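Local coordinates for ribosomal RNA processing protein 6 (Trypanosoma brucei brucei, PDB 4NLC) that probably trims RNA from its 3' end as an exonuclease associated with the nuclear exosome, here its catalytic core of exonuclease and HRDC domains, at residues S290-R302 with V316-L329. The protein carries 1 engineered substitution. Numbering follows the deposited sequence.
Sequences SQLQVAREIFNWR and VMHISSVLSIATKL. Engineered in segment 316-329: Ser321 (natural residue Cys).
Helix 319-328 runs back against helix 290-302 roughly antiparallel, their N-to-C directions 148° apart and their axes 8.1 Å at closest approach; the backbones draw nearest where the CA atoms of Gln291 and Ala326 lie 4.8 Å apart. The small side chain of Ala326 allows this, its CB lying 3.4 Å from Gln291 O, with Ala295 CB as a further neighbour. Midway, Val322 enters as a knob among Ala295, Ile298, Phe299 and Arg302, its CG1 branch lying against Ala295 O and Ile298 CG2. Ile298 crosses Ile325 at about a right angle, Ile298 CG1 meeting Ile325 CG2 at 3.7 Å, and Ile298 CG2 rests on Met317 SD. With chi3 bent to -64°, Met317 brings CE to CZ3 of the Trp301 indole, while Ile319 CD1 touches the edge of the Phe299 ring near its plane. Beyond Ala326, Val294 CG2 packs on Leu329 CD2.

Polar bonds close both ends. Arg302, bent at chi3 (69°), sends NH1 to Met317 O over 2.7 Å, with the oxygen in the guanidinium plane and Val322 CG2 over one face. Gln291 NE2 reaches a lone pair of Thr327 O in a short but bent bond of 2.8 Å, and Gln291 OE1 accepts from Ser288 N. Leu354 of helix 351-359 also touches Ile298 and Trp301, joining this pair to the helical core of the HRDC domain. An apolar centre thus holds the helices together, while the two side-chain-to-carbonyl bonds probably set their register.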
loop_
_atom_site.group_PDB
_atom_site.type_symbol
_atom_site.label_atom_id
_atom_site.label_comp_id
_atom_site.label_asym_id
_atom_site.label_seq_id
_atom_site.Cartn_x
_atom_site.Cartn_y
_atom_site.Cartn_z
ATOM N N SER A 290 -35.403 -6.704 12.772
ATOM C CA SER A 290 -34.573 -6.588 13.966
ATOM C C SER A 290 -33.197 -7.215 13.769
ATOM O O SER A 290 -32.234 -6.760 14.386
ATOM C CB SER A 290 -35.281 -7.172 15.179
ATOM O OG SER A 290 -35.522 -8.551 14.963
ATOM N N GLN A 291 -33.094 -8.222 12.886
ATOM C CA GLN A 291 -31.825 -8.884 12.570
ATOM C C GLN A 291 -31.007 -7.979 11.661
ATOM O O GLN A 291 -29.782 -7.963 11.750
ATOM C CB GLN A 291 -32.076 -10.247 11.915
ATOM C CG GLN A 291 -32.688 -11.260 12.897
ATOM C CD GLN A 291 -33.089 -12.534 12.229
ATOM O OE1 GLN A 291 -33.848 -12.552 11.258
ATOM N NE2 GLN A 291 -32.674 -13.637 12.800
ATOM N N LEU A 292 -31.688 -7.202 10.808
ATOM C CA LEU A 292 -31.062 -6.234 9.913
ATOM C C LEU A 292 -30.491 -5.071 10.723
ATOM O O LEU A 292 -29.400 -4.591 10.413
ATOM C CB LEU A 292 -32.057 -5.731 8.846
ATOM C CG LEU A 292 -32.398 -6.711 7.714
ATOM C CD1 LEU A 292 -33.571 -6.208 6.877
ATOM C CD2 LEU A 292 -31.190 -7.003 6.833
ATOM N N GLN A 293 -31.226 -4.625 11.759
ATOM C CA GLN A 293 -30.790 -3.546 12.661
ATOM C C GLN A 293 -29.539 -3.997 13.414
ATOM O O GLN A 293 -28.580 -3.223 13.527
ATOM C CB GLN A 293 -31.921 -3.148 13.632
ATOM C CG GLN A 293 -31.567 -2.052 14.641
ATOM C CD GLN A 293 -32.653 -1.843 15.684
ATOM O OE1 GLN A 293 -33.857 -1.843 15.393
ATOM N NE2 GLN A 293 -32.249 -1.619 16.919
ATOM N N VAL A 294 -29.545 -5.254 13.897
ATOM C CA VAL A 294 -28.411 -5.855 14.596
ATOM C C VAL A 294 -27.204 -5.995 13.648
ATOM O O VAL A 294 -26.094 -5.676 14.056
ATOM C CB VAL A 294 -28.769 -7.172 15.340
ATOM C CG1 VAL A 294 -27.516 -7.875 15.866
ATOM C CG2 VAL A 294 -29.714 -6.882 16.494
ATOM N N ALA A 295 -27.423 -6.419 12.395
ATOM C CA ALA A 295 -26.334 -6.530 11.405
ATOM C C ALA A 295 -25.590 -5.191 11.255
ATOM O O ALA A 295 -24.374 -5.168 11.371
ATOM C CB ALA A 295 -26.881 -6.975 10.045
ATOM N N ARG A 296 -26.343 -4.081 11.079
ATOM C CA ARG A 296 -25.830 -2.731 10.878
ATOM C C ARG A 296 -25.064 -2.202 12.077
ATOM O O ARG A 296 -23.952 -1.676 11.907
ATOM C CB ARG A 296 -26.975 -1.782 10.485
ATOM C CG ARG A 296 -26.569 -0.298 10.364
ATOM C CD ARG A 296 -27.730 0.576 9.918
ATOM N NE ARG A 296 -27.433 2.002 10.081
ATOM C CZ ARG A 296 -28.178 2.983 9.578
ATOM N NH1 ARG A 296 -29.264 2.705 8.863
ATOM N NH2 ARG A 296 -27.834 4.252 9.770
ATOM N N GLU A 297 -25.654 -2.333 13.281
ATOM C CA GLU A 297 -25.069 -1.850 14.537
ATOM C C GLU A 297 -23.801 -2.623 14.929
ATOM O O GLU A 297 -22.849 -1.994 15.377
ATOM C CB GLU A 297 -26.099 -1.819 15.676
ATOM C CG GLU A 297 -27.271 -0.864 15.483
ATOM C CD GLU A 297 -26.959 0.617 15.548
ATOM O OE1 GLU A 297 -26.275 1.046 16.505
ATOM O OE2 GLU A 297 -27.430 1.359 14.655
ATOM N N ILE A 298 -23.779 -3.967 14.754
ATOM C CA ILE A 298 -22.574 -4.770 15.021
ATOM C C ILE A 298 -21.453 -4.341 14.037
ATOM O O ILE A 298 -20.313 -4.144 14.451
ATOM C CB ILE A 298 -22.825 -6.301 14.952
ATOM C CG1 ILE A 298 -23.771 -6.804 16.099
ATOM C CG2 ILE A 298 -21.491 -7.088 14.913
ATOM C CD1 ILE A 298 -23.211 -6.733 17.587
ATOM N N PHE A 299 -21.804 -4.157 12.758
ATOM C CA PHE A 299 -20.862 -3.735 11.739
ATOM C C PHE A 299 -20.297 -2.346 12.043
ATOM O O PHE A 299 -19.099 -2.133 11.886
ATOM C CB PHE A 299 -21.479 -3.815 10.324
ATOM C CG PHE A 299 -20.430 -3.659 9.241
ATOM C CD1 PHE A 299 -20.019 -2.394 8.819
ATOM C CD2 PHE A 299 -19.796 -4.771 8.701
ATOM C CE1 PHE A 299 -19.010 -2.251 7.854
ATOM C CE2 PHE A 299 -18.809 -4.624 7.719
ATOM C CZ PHE A 299 -18.416 -3.366 7.309
ATOM N N ASN A 300 -21.147 -1.413 12.485
ATOM C CA ASN A 300 -20.699 -0.055 12.815
ATOM C C ASN A 300 -19.865 -0.037 14.065
ATOM O O ASN A 300 -18.882 0.696 14.110
ATOM C CB ASN A 300 -21.857 0.936 12.863
ATOM C CG ASN A 300 -22.364 1.218 11.482
ATOM O OD1 ASN A 300 -21.774 0.787 10.485
ATOM N ND2 ASN A 300 -23.453 1.944 11.380
ATOM N N TRP A 301 -20.208 -0.902 15.047
ATOM C CA TRP A 301 -19.410 -1.068 16.254
ATOM C C TRP A 301 -18.024 -1.662 15.868
ATOM O O TRP A 301 -16.993 -1.222 16.393
ATOM C CB TRP A 301 -20.109 -1.991 17.266
ATOM C CG TRP A 301 -19.246 -2.220 18.465
ATOM C CD1 TRP A 301 -19.128 -1.400 19.546
ATOM C CD2 TRP A 301 -18.217 -3.216 18.602
ATOM N NE1 TRP A 301 -18.113 -1.837 20.362
ATOM C CE2 TRP A 301 -17.543 -2.955 19.812
ATOM C CE3 TRP A 301 -17.815 -4.321 17.828
ATOM C CZ2 TRP A 301 -16.510 -3.774 20.288
ATOM C CZ3 TRP A 301 -16.780 -5.123 18.289
ATOM C CH2 TRP A 301 -16.146 -4.854 19.510
ATOM N N ARG A 302 -18.016 -2.672 14.981
ATOM C CA ARG A 302 -16.801 -3.367 14.550
ATOM C C ARG A 302 -15.821 -2.406 13.916
ATOM O O ARG A 302 -14.621 -2.521 14.164
ATOM C CB ARG A 302 -17.121 -4.582 13.643
ATOM C CG ARG A 302 -15.916 -5.470 13.361
ATOM C CD ARG A 302 -16.221 -6.553 12.347
ATOM N NE ARG A 302 -16.421 -5.981 11.027
ATOM C CZ ARG A 302 -15.965 -6.506 9.903
ATOM N NH1 ARG A 302 -15.297 -7.649 9.919
ATOM N NH2 ARG A 302 -16.169 -5.893 8.754
ATOM N N VAL A 316 -10.760 -7.578 14.241
ATOM C CA VAL A 316 -11.656 -7.418 15.387
ATOM C C VAL A 316 -12.608 -8.635 15.432
ATOM O O VAL A 316 -12.722 -9.315 16.465
ATOM C CB VAL A 316 -12.443 -6.071 15.340
ATOM C CG1 VAL A 316 -13.585 -6.041 16.365
ATOM C CG2 VAL A 316 -11.509 -4.885 15.548
ATOM N N MET A 317 -13.262 -8.910 14.292
ATOM C CA MET A 317 -14.294 -9.930 14.163
ATOM C C MET A 317 -14.419 -10.306 12.684
ATOM O O MET A 317 -14.510 -9.418 11.839
ATOM C CB MET A 317 -15.601 -9.229 14.618
ATOM C CG MET A 317 -16.742 -10.098 14.992
ATOM S SD MET A 317 -18.275 -9.105 15.080
ATOM C CE MET A 317 -17.895 -8.008 16.418
ATOM N N HIS A 318 -14.487 -11.600 12.367
ATOM C CA HIS A 318 -14.700 -12.034 10.981
ATOM C C HIS A 318 -16.093 -11.566 10.504
ATOM O O HIS A 318 -17.006 -11.434 11.306
ATOM C CB HIS A 318 -14.557 -13.558 10.852
ATOM C CG HIS A 318 -14.509 -14.039 9.434
ATOM N ND1 HIS A 318 -15.668 -14.241 8.696
ATOM C CD2 HIS A 318 -13.441 -14.328 8.654
ATOM C CE1 HIS A 318 -15.272 -14.663 7.508
ATOM N NE2 HIS A 318 -13.939 -14.736 7.432
ATOM N N ILE A 319 -16.232 -11.267 9.219
ATOM C CA ILE A 319 -17.482 -10.793 8.617
ATOM C C ILE A 319 -18.685 -11.747 8.904
ATOM O O ILE A 319 -19.793 -11.263 9.143
ATOM C CB ILE A 319 -17.269 -10.498 7.092
ATOM C CG1 ILE A 319 -18.404 -9.650 6.485
ATOM C CG2 ILE A 319 -17.023 -11.766 6.277
ATOM C CD1 ILE A 319 -18.364 -8.190 6.822
ATOM N N SER A 320 -18.445 -13.083 8.910
ATOM C CA SER A 320 -19.454 -14.112 9.169
ATOM C C SER A 320 -19.946 -14.024 10.588
ATOM O O SER A 320 -21.114 -14.292 10.822
ATOM C CB SER A 320 -18.904 -15.508 8.877
ATOM O OG SER A 320 -17.764 -15.812 9.664
ATOM N N SER A 321 -19.066 -13.612 11.533
ATOM C CA SER A 321 -19.392 -13.409 12.952
ATOM C C SER A 321 -20.404 -12.294 13.142
ATOM O O SER A 321 -21.239 -12.388 14.034
ATOM C CB SER A 321 -18.139 -13.146 13.778
ATOM O OG SER A 321 -17.359 -14.324 13.896
ATOM N N VAL A 322 -20.344 -11.251 12.287
ATOM C CA VAL A 322 -21.279 -10.129 12.273
ATOM C C VAL A 322 -22.656 -10.701 11.913
ATOM O O VAL A 322 -23.640 -10.444 12.619
ATOM C CB VAL A 322 -20.829 -9.033 11.273
ATOM C CG1 VAL A 322 -21.916 -7.978 11.082
ATOM C CG2 VAL A 322 -19.526 -8.386 11.720
ATOM N N LEU A 323 -22.696 -11.528 10.843
ATOM C CA LEU A 323 -23.917 -12.165 10.394
ATOM C C LEU A 323 -24.438 -13.154 11.400
ATOM O O LEU A 323 -25.633 -13.173 11.639
ATOM C CB LEU A 323 -23.749 -12.818 9.031
ATOM C CG LEU A 323 -24.995 -12.731 8.165
ATOM C CD1 LEU A 323 -25.028 -11.394 7.401
ATOM C CD2 LEU A 323 -25.072 -13.919 7.226
ATOM N N SER A 324 -23.545 -13.883 12.073
ATOM C CA SER A 324 -23.906 -14.855 13.102
ATOM C C SER A 324 -24.649 -14.200 14.278
ATOM O O SER A 324 -25.627 -14.754 14.753
ATOM C CB SER A 324 -22.664 -15.580 13.603
ATOM O OG SER A 324 -23.071 -16.752 14.282
ATOM N N ILE A 325 -24.179 -13.027 14.736
ATOM C CA ILE A 325 -24.799 -12.305 15.845
ATOM C C ILE A 325 -26.181 -11.841 15.405
ATOM O O ILE A 325 -27.154 -12.096 16.105
ATOM C CB ILE A 325 -23.905 -11.136 16.360
ATOM C CG1 ILE A 325 -22.622 -11.677 17.031
ATOM C CG2 ILE A 325 -24.695 -10.206 17.317
ATOM C CD1 ILE A 325 -21.636 -10.611 17.458
ATOM N N ALA A 326 -26.259 -11.207 14.224
ATOM C CA ALA A 326 -27.493 -10.725 13.617
ATOM C C ALA A 326 -28.556 -11.843 13.500
ATOM O O ALA A 326 -29.693 -11.631 13.887
ATOM C CB ALA A 326 -27.190 -10.140 12.235
ATOM N N THR A 327 -28.160 -13.032 13.023
ATOM C CA THR A 327 -29.055 -14.167 12.774
ATOM C C THR A 327 -29.494 -14.843 14.056
ATOM O O THR A 327 -30.701 -14.944 14.307
ATOM C CB THR A 327 -28.430 -15.164 11.774
ATOM O OG1 THR A 327 -27.227 -15.665 12.332
ATOM C CG2 THR A 327 -28.099 -14.534 10.431
ATOM N N LYS A 328 -28.520 -15.262 14.889
ATOM C CA LYS A 328 -28.774 -15.978 16.139
ATOM C C LYS A 328 -29.302 -15.117 17.289
ATOM O O LYS A 328 -29.882 -15.678 18.220
ATOM C CB LYS A 328 -27.508 -16.745 16.591
ATOM C CG LYS A 328 -27.106 -17.905 15.672
ATOM C CD LYS A 328 -25.700 -18.389 16.018
ATOM C CE LYS A 328 -25.337 -19.726 15.401
ATOM N NZ LYS A 328 -24.044 -20.246 15.927
ATOM N N LEU A 329 -29.077 -13.774 17.250
ATOM C CA LEU A 329 -29.448 -12.812 18.314
ATOM C C LEU A 329 -29.015 -13.303 19.735
ATOM O O LEU A 329 -29.878 -13.548 20.581
ATOM C CB LEU A 329 -30.957 -12.416 18.256
ATOM C CG LEU A 329 -31.445 -11.728 16.957
ATOM C CD1 LEU A 329 -32.973 -11.679 16.888
ATOM C CD2 LEU A 329 -30.877 -10.314 16.807
#